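Local structure of polysaccharide Lyase Family 6 (Bacteroides cellulosilyticus, 6QPS) at residues L105-W110 with I137-D142; D53-N58 with V85-L90; H340-V345 with R369-A374. The protein probably cleaves mannuronate-rich alginate by beta-elimination, as a calcium-binding polysaccharide lyase of family 6 from a human gut bacterium. One frame throughout, in Å; residues are numbered along the deposited sequence. Where two conformers were deposited one is given.

Contact 1: residues L105-W110 with I137-D142; sequences LFYKAW and IDECND
W110 lays its indole over D142. D142 CA sits over one face, 3.8 Å from the centroid of the W110 five-membered ring, a CH-pi contact. The D142 carboxylate plane lies 14° from the ring plane, with D142 CG 3.4 Å from W110 CD1. The W110 torsion sets CG between backbone N and carbonyl carbon (chi1 60°), bringing the ring across D142. The carboxylate has its own partners in Q144 and K145.

Two backbone bonds cross. D138 N gives a straight bond to F106 O at 3.0 Å. K108 N reaches D138 O weakly. A109 N also makes a weak bond to C140 SG, the side-chain sulfur, 3.5 Å away.

F106 and I137 share the buried face, where F106 CD1 meets I137 CG1 at 4.2 Å. C140 SG fits between F106 CB and A109 CB, 3.9 Å from each. On the other face the Y107 ring runs beside D138 and E139, whose carboxylates are held by N173 and R175.

Strands 99-111 and 131-138 are parallel neighbours on successive turns of a right-handed beta-helix. Strand 84-87 flanks 99-111 on its other edge. Strand 115-118 packs against F106, I137 and C140 from inside.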
# COMPACT_ATOMS: atom_id res chain seq x y z
N LEU A 105 18.47 -7.49 -8.82
CA LEU A 105 18.61 -7.38 -7.37
C LEU A 105 19.27 -6.05 -7.02
O LEU A 105 20.48 -5.90 -7.21
CB LEU A 105 19.44 -8.54 -6.84
CG LEU A 105 19.89 -8.48 -5.38
CD1 LEU A 105 18.80 -8.29 -4.40
CD2 LEU A 105 20.62 -9.79 -5.01
N PHE A 106 18.48 -5.12 -6.49
CA PHE A 106 18.98 -3.86 -5.97
C PHE A 106 19.30 -4.09 -4.50
O PHE A 106 18.39 -4.31 -3.69
CB PHE A 106 17.98 -2.72 -6.16
CG PHE A 106 17.62 -2.43 -7.61
CD1 PHE A 106 16.59 -3.10 -8.24
CD2 PHE A 106 18.31 -1.49 -8.34
CE1 PHE A 106 16.26 -2.84 -9.57
CE2 PHE A 106 17.99 -1.23 -9.67
CZ PHE A 106 16.97 -1.91 -10.28
N TYR A 107 20.58 -4.07 -4.15
CA TYR A 107 21.05 -4.40 -2.81
C TYR A 107 22.09 -3.36 -2.40
O TYR A 107 23.12 -3.22 -3.06
CB TYR A 107 21.65 -5.81 -2.73
CG TYR A 107 22.11 -6.14 -1.32
CD1 TYR A 107 21.19 -6.34 -0.29
CD2 TYR A 107 23.46 -6.22 -1.00
CE1 TYR A 107 21.60 -6.61 0.99
CE2 TYR A 107 23.87 -6.48 0.28
CZ TYR A 107 22.93 -6.68 1.27
OH TYR A 107 23.35 -6.94 2.56
N LYS A 108 21.82 -2.64 -1.32
CA LYS A 108 22.72 -1.59 -0.85
C LYS A 108 23.06 -0.61 -1.98
O LYS A 108 24.19 -0.18 -2.16
CB LYS A 108 23.96 -2.17 -0.16
CG LYS A 108 23.59 -2.81 1.18
CD LYS A 108 24.77 -3.34 1.99
CE LYS A 108 24.25 -3.80 3.37
NZ LYS A 108 25.28 -4.37 4.30
N ALA A 109 22.04 -0.27 -2.77
CA ALA A 109 22.04 0.91 -3.62
C ALA A 109 21.24 1.99 -2.91
O ALA A 109 20.54 1.72 -1.93
CB ALA A 109 21.35 0.58 -4.95
N TRP A 110 21.36 3.24 -3.37
CA TRP A 110 20.60 4.31 -2.75
C TRP A 110 20.50 5.50 -3.69
O TRP A 110 21.28 5.64 -4.64
CB TRP A 110 21.21 4.76 -1.41
CG TRP A 110 22.62 5.28 -1.53
CD1 TRP A 110 22.99 6.55 -1.80
CD2 TRP A 110 23.83 4.53 -1.38
NE1 TRP A 110 24.35 6.66 -1.85
CE2 TRP A 110 24.90 5.44 -1.58
CE3 TRP A 110 24.12 3.20 -1.07
CZ2 TRP A 110 26.24 5.04 -1.49
CZ3 TRP A 110 25.45 2.82 -0.99
CH2 TRP A 110 26.49 3.73 -1.20
N ILE A 137 14.33 -5.06 -4.01
CA ILE A 137 15.00 -3.90 -3.41
C ILE A 137 15.15 -4.21 -1.93
O ILE A 137 14.15 -4.32 -1.19
CB ILE A 137 14.21 -2.60 -3.62
CG1 ILE A 137 13.93 -2.34 -5.10
CG2 ILE A 137 15.00 -1.42 -3.02
CD1 ILE A 137 13.16 -1.02 -5.40
N ASP A 138 16.39 -4.37 -1.47
CA ASP A 138 16.69 -4.76 -0.09
C ASP A 138 17.84 -3.92 0.43
O ASP A 138 18.85 -3.76 -0.27
CB ASP A 138 17.06 -6.26 -0.02
CG ASP A 138 17.25 -6.77 1.41
OD1 ASP A 138 16.66 -6.22 2.35
OD2 ASP A 138 18.02 -7.73 1.62
N GLU A 139 17.67 -3.34 1.62
CA GLU A 139 18.75 -2.62 2.31
C GLU A 139 19.29 -1.45 1.48
O GLU A 139 20.48 -1.12 1.55
CB GLU A 139 19.91 -3.55 2.70
CG GLU A 139 19.53 -4.70 3.62
CD GLU A 139 19.33 -4.30 5.07
OE1 GLU A 139 19.48 -3.10 5.40
OE2 GLU A 139 19.03 -5.20 5.89
N CYS A 140 18.43 -0.77 0.72
CA CYS A 140 18.88 0.28 -0.20
C CYS A 140 18.82 1.64 0.51
O CYS A 140 18.01 2.52 0.19
CB CYS A 140 18.07 0.24 -1.49
SG CYS A 140 18.63 -1.06 -2.65
N ASN A 141 19.73 1.80 1.47
CA ASN A 141 19.74 2.95 2.38
C ASN A 141 21.03 3.75 2.21
O ASN A 141 22.13 3.20 2.34
CB ASN A 141 19.59 2.43 3.81
CG ASN A 141 18.31 1.65 4.02
OD1 ASN A 141 17.21 2.17 3.79
ND2 ASN A 141 18.42 0.40 4.43
N ASP A 142 20.90 5.05 1.95
CA ASP A 142 22.05 5.93 1.77
C ASP A 142 22.82 6.00 3.07
O ASP A 142 22.27 6.43 4.10
CB ASP A 142 21.53 7.33 1.41
CG ASP A 142 22.64 8.31 1.06
OD1 ASP A 142 23.83 8.01 1.32
OD2 ASP A 142 22.30 9.39 0.51

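Contact 2: residues D53-N58 with V85-L90; sequences DGTYHN and VISGKL
T55, Y56 and H57 pair in parallel with V85, I86 and S87, the two short strands running 27° apart with axes 4.6 Å from each other at closest approach. A ladder of four backbone bonds joins them. V85 N binds G54 O, Y56 N binds V85 O at 2.7 Å, S87 N binds Y56 O, and N58 N binds S87 O.

N58 extends the ladder with its side chain. Its OD1 accepts K89 N at 3.0 Å, with the donor tilted 19° from the amide plane. CG stands beside the backbone N of N58 (chi1 -64°), which carries OD1 over to the corner at G88 and K89. G88, at backbone angles that call for glycine, leaves room for OD1.

T55, V85, H57 and S87 share one face. T55 OG1 touches V85 CB at 3.8 Å. T55 CG2 meets S87 OG, also at 3.8 Å, and lies over one face of the H57 ring. S87 OG is itself hydrogen-bonded to Y107 O. H57 ND1 is 3.9 Å from S87 CB. Y56 and I86 point to the buried face. V85 O lies at the edge of the Y56 ring, in its plane, 3.5 Å from CD1. Y56 OH bonds K52 O.

This is an early rung of the right-handed beta-helix. Strand 84-87 lies between 54-67 and 99-111. I86 also packs on F106 of strand 99-111, and on L59 further along 54-67.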
# COMPACT_ATOMS: atom_id res chain seq x y z
N ASP A 53 26.41 -12.38 -14.54
CA ASP A 53 26.54 -12.46 -13.08
C ASP A 53 27.61 -11.49 -12.59
O ASP A 53 28.73 -11.47 -13.11
CB ASP A 53 26.94 -13.87 -12.64
CG ASP A 53 25.93 -14.95 -13.01
OD1 ASP A 53 24.89 -14.65 -13.61
OD2 ASP A 53 26.20 -16.12 -12.68
N GLY A 54 27.28 -10.74 -11.55
CA GLY A 54 28.24 -9.84 -10.94
C GLY A 54 27.54 -8.70 -10.23
O GLY A 54 26.31 -8.61 -10.22
N THR A 55 28.36 -7.82 -9.65
CA THR A 55 27.85 -6.64 -8.95
C THR A 55 28.20 -5.39 -9.74
O THR A 55 29.37 -5.17 -10.10
CB THR A 55 28.39 -6.54 -7.52
OG1 THR A 55 27.97 -7.71 -6.80
CG2 THR A 55 27.82 -5.29 -6.83
N TYR A 56 27.18 -4.58 -10.01
CA TYR A 56 27.27 -3.37 -10.82
C TYR A 56 27.19 -2.20 -9.85
O TYR A 56 26.12 -1.90 -9.31
CB TYR A 56 26.13 -3.36 -11.84
CG TYR A 56 26.20 -4.52 -12.82
CD1 TYR A 56 25.91 -5.82 -12.43
CD2 TYR A 56 26.64 -4.32 -14.12
CE1 TYR A 56 26.03 -6.88 -13.32
CE2 TYR A 56 26.75 -5.36 -15.01
CZ TYR A 56 26.45 -6.64 -14.61
OH TYR A 56 26.59 -7.69 -15.51
N HIS A 57 28.33 -1.56 -9.61
CA HIS A 57 28.45 -0.53 -8.58
C HIS A 57 28.31 0.86 -9.19
O HIS A 57 28.83 1.14 -10.27
CB HIS A 57 29.81 -0.60 -7.88
CG HIS A 57 30.00 -1.79 -7.00
ND1 HIS A 57 29.45 -1.87 -5.73
CD2 HIS A 57 30.68 -2.94 -7.19
CE1 HIS A 57 29.79 -3.03 -5.19
NE2 HIS A 57 30.55 -3.69 -6.05
N ASN A 58 27.61 1.73 -8.47
CA ASN A 58 27.61 3.17 -8.75
C ASN A 58 27.22 3.50 -10.19
O ASN A 58 27.95 4.19 -10.92
CB ASN A 58 28.97 3.79 -8.39
CG ASN A 58 29.27 3.71 -6.91
OD1 ASN A 58 28.45 4.09 -6.07
ND2 ASN A 58 30.44 3.18 -6.57
N VAL A 85 23.57 -7.89 -9.47
CA VAL A 85 23.33 -7.11 -8.26
C VAL A 85 23.71 -5.67 -8.56
O VAL A 85 24.79 -5.42 -9.12
CB VAL A 85 24.19 -7.63 -7.09
CG1 VAL A 85 23.87 -6.90 -5.80
CG2 VAL A 85 24.01 -9.14 -6.92
N ILE A 86 22.84 -4.73 -8.21
CA ILE A 86 23.07 -3.30 -8.42
C ILE A 86 23.22 -2.64 -7.06
O ILE A 86 22.33 -2.76 -6.20
CB ILE A 86 21.93 -2.67 -9.24
CG1 ILE A 86 21.92 -3.29 -10.64
CG2 ILE A 86 22.08 -1.18 -9.29
CD1 ILE A 86 20.71 -2.87 -11.48
N SER A 87 24.33 -1.92 -6.86
CA SER A 87 24.69 -1.38 -5.56
C SER A 87 25.29 0.02 -5.72
O SER A 87 25.73 0.41 -6.81
CB SER A 87 25.69 -2.31 -4.85
OG SER A 87 25.17 -3.63 -4.76
N GLY A 88 25.32 0.77 -4.62
CA GLY A 88 25.92 2.09 -4.65
C GLY A 88 24.95 3.17 -5.13
O GLY A 88 23.74 2.97 -5.21
N LYS A 89 25.52 4.33 -5.47
CA LYS A 89 24.73 5.50 -5.84
C LYS A 89 23.92 5.22 -7.10
O LYS A 89 24.44 4.64 -8.06
CB LYS A 89 25.65 6.69 -6.10
CG LYS A 89 26.25 7.33 -4.86
CD LYS A 89 27.29 8.37 -5.22
CE LYS A 89 27.52 9.32 -4.05
NZ LYS A 89 28.94 9.72 -3.90
N LEU A 90 22.66 5.65 -7.10
CA LEU A 90 21.75 5.34 -8.19
C LEU A 90 20.68 6.41 -8.36
O LEU A 90 20.04 6.83 -7.39
CB LEU A 90 21.08 3.99 -7.91
CG LEU A 90 20.06 3.47 -8.91
CD1 LEU A 90 20.69 3.30 -10.30
CD2 LEU A 90 19.41 2.15 -8.45

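Contact 3: residues H340-V345 with R369-A374; sequences HRVENV and RNVRFA
R341 and R369 lay their guanidinium groups flat on each other. This stack, and the R369 salt bridge below, hold for the one of two R369 conformers described. The centres are 3.7 Å apart and the planes 7° apart. R341 NE sits over the centre of the R369 group, and R341 CD covers the same face, 3.6 Å from R369 NE. The two positive charges are probably offset by carboxylates: E343 for R369 and E323 for R341.

E343 meets R369 at the edge of its guanidinium. R369 NH2 gives a salt-bridge hydrogen bond to E343 OE1 at 2.9 Å. OE1 lies close to the guanidinium plane but is met on its syn side, 32° out of the carboxylate plane. Longer, weak bonds run from R369 NE to OE1 and from NH2 to OE2. R369 thus uses its edge for E343 and a face for R341. Its chain bends at chi3 (-60°) to turn the flat group back over the 340-345 segment. R341 NH1 also bonds M367 O. With an alanine at R341, the R369 face would probably lose its flat cover, and E323 would lose this salt bridge.

The segments are consecutive rungs of the parallel beta-helix of this lyase family. E343 bridges R369 and V345 bridges V371, with a corner at N344 and N370. R369 N bonds V342 O, N344 N bonds R369 O, V345 N bonds N370 O, and R372 N bonds V345 O.

N344 and N370 repeat each other at the corner. Their side chains run side by side, with N344 OD1 3.5 Å from N370 CB. One water donates to E343 OE1 and N344 OD1 and accepts from N370 ND2.

In the interior V342 CG1 meets V371 CG2 at 3.8 Å.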
# COMPACT_ATOMS: atom_id res chain seq x y z
N HIS A 340 -11.57 15.52 6.35
CA HIS A 340 -12.83 15.83 5.68
C HIS A 340 -13.92 14.85 6.09
O HIS A 340 -13.66 13.65 6.30
CB HIS A 340 -12.60 15.91 4.17
CG HIS A 340 -11.63 16.98 3.79
ND1 HIS A 340 -10.27 16.80 3.87
CD2 HIS A 340 -11.83 18.26 3.41
CE1 HIS A 340 -9.66 17.91 3.50
NE2 HIS A 340 -10.59 18.82 3.23
N ARG A 341 -15.14 15.38 6.20
CA ARG A 341 -16.27 14.62 6.73
C ARG A 341 -16.42 13.24 6.09
O ARG A 341 -16.33 13.07 4.86
CB ARG A 341 -17.57 15.41 6.54
CG ARG A 341 -18.76 14.81 7.29
CD ARG A 341 -20.11 15.36 6.79
NE ARG A 341 -20.37 16.76 7.12
CZ ARG A 341 -21.01 17.19 8.21
NH1 ARG A 341 -21.43 16.34 9.14
NH2 ARG A 341 -21.24 18.48 8.37
N VAL A 342 -16.69 12.24 6.92
CA VAL A 342 -17.07 10.92 6.44
C VAL A 342 -18.55 10.97 6.05
O VAL A 342 -19.41 11.24 6.89
CB VAL A 342 -16.81 9.84 7.48
CG1 VAL A 342 -17.39 8.51 7.01
CG2 VAL A 342 -15.31 9.70 7.78
N GLU A 343 -18.85 10.66 4.80
CA GLU A 343 -20.25 10.50 4.41
C GLU A 343 -20.36 9.46 3.31
O GLU A 343 -19.44 9.27 2.51
CB GLU A 343 -21.04 11.78 4.06
CG GLU A 343 -20.32 12.87 3.41
CD GLU A 343 -21.17 14.16 3.31
OE1 GLU A 343 -22.41 14.10 3.39
OE2 GLU A 343 -20.60 15.24 3.13
N ASN A 344 -21.52 8.80 3.26
CA ASN A 344 -21.88 7.91 2.16
C ASN A 344 -20.90 6.74 2.03
O ASN A 344 -20.38 6.46 0.95
CB ASN A 344 -22.02 8.66 0.83
CG ASN A 344 -22.78 9.95 0.99
OD1 ASN A 344 -23.84 10.01 1.62
ND2 ASN A 344 -22.25 11.01 0.40
N VAL A 345 -20.65 6.07 3.14
CA VAL A 345 -19.70 4.97 3.21
C VAL A 345 -20.48 3.70 3.57
O VAL A 345 -21.25 3.68 4.54
CB VAL A 345 -18.59 5.23 4.25
CG1 VAL A 345 -17.71 4.00 4.44
CG2 VAL A 345 -17.72 6.43 3.84
N ARG A 369 -21.90 10.94 8.50
CA ARG A 369 -23.27 10.94 8.00
C ARG A 369 -23.41 9.83 6.98
O ARG A 369 -22.52 9.62 6.17
CB ARG A 369 -23.61 12.29 7.31
CG ARG A 369 -23.57 13.50 8.22
CD ARG A 369 -24.28 14.68 7.58
NE ARG A 369 -23.69 15.07 6.30
CZ ARG A 369 -23.73 16.32 5.83
NH1 ARG A 369 -24.33 17.27 6.53
NH2 ARG A 369 -23.19 16.61 4.65
N ASN A 370 -24.55 9.15 6.99
CA ASN A 370 -24.84 8.13 5.98
C ASN A 370 -23.74 7.08 5.87
O ASN A 370 -23.26 6.73 4.78
CB ASN A 370 -25.14 8.79 4.64
CG ASN A 370 -26.44 9.50 4.67
OD1 ASN A 370 -27.46 8.88 5.01
ND2 ASN A 370 -26.44 10.79 4.39
N VAL A 371 -23.35 6.56 7.03
CA VAL A 371 -22.49 5.38 7.11
C VAL A 371 -23.39 4.19 7.40
O VAL A 371 -24.16 4.19 8.36
CB VAL A 371 -21.44 5.53 8.21
CG1 VAL A 371 -20.53 4.30 8.26
CG2 VAL A 371 -20.61 6.77 7.98
N ARG A 372 -23.33 3.16 6.56
CA ARG A 372 -24.08 1.94 6.79
C ARG A 372 -23.13 0.89 7.31
O ARG A 372 -22.08 0.66 6.71
CB ARG A 372 -24.79 1.45 5.52
CG ARG A 372 -25.81 0.34 5.83
CD ARG A 372 -26.51 -0.21 4.58
NE ARG A 372 -25.56 -1.00 3.79
CZ ARG A 372 -25.73 -2.25 3.38
NH1 ARG A 372 -26.85 -2.92 3.62
NH2 ARG A 372 -24.75 -2.82 2.70
N PHE A 373 -23.45 0.29 8.46
CA PHE A 373 -22.67 -0.80 9.04
C PHE A 373 -23.62 -2.00 9.10
O PHE A 373 -24.45 -2.11 10.01
CB PHE A 373 -22.15 -0.36 10.43
CG PHE A 373 -21.15 -1.33 11.04
CD1 PHE A 373 -21.56 -2.30 11.94
CD2 PHE A 373 -19.81 -1.24 10.71
CE1 PHE A 373 -20.62 -3.20 12.51
CE2 PHE A 373 -18.88 -2.13 11.26
CZ PHE A 373 -19.30 -3.11 12.16
N ALA A 374 -23.51 -2.90 8.12
CA ALA A 374 -24.48 -3.96 7.92
C ALA A 374 -23.80 -5.31 7.68
O ALA A 374 -22.83 -5.40 6.94
CB ALA A 374 -25.40 -3.64 6.72
O HOH W 1 -24.36 12.28 3.03

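How the contacts relate
Contacts 1 and 2 are adjoining steps of one beta-helix, with centres 9 Å apart. Strands 84-87 and 99-111 are neighbours, so they join the two contacts directly. Y107 O lies 2.7 Å from S87 OG, a probable hydrogen bond. W110 O and L90 N form another probable bond at 2.8 Å. W110 NE1 also packs on K89 CG. Contact 3 lies on the opposite side of the chain's centre. Its centre is about 42 Å from that of contact 1 and about 50 Å from that of contact 2. No atoms touch across these gaps. All three contacts lie away from the calcium site of N210, E213, E242 and E244.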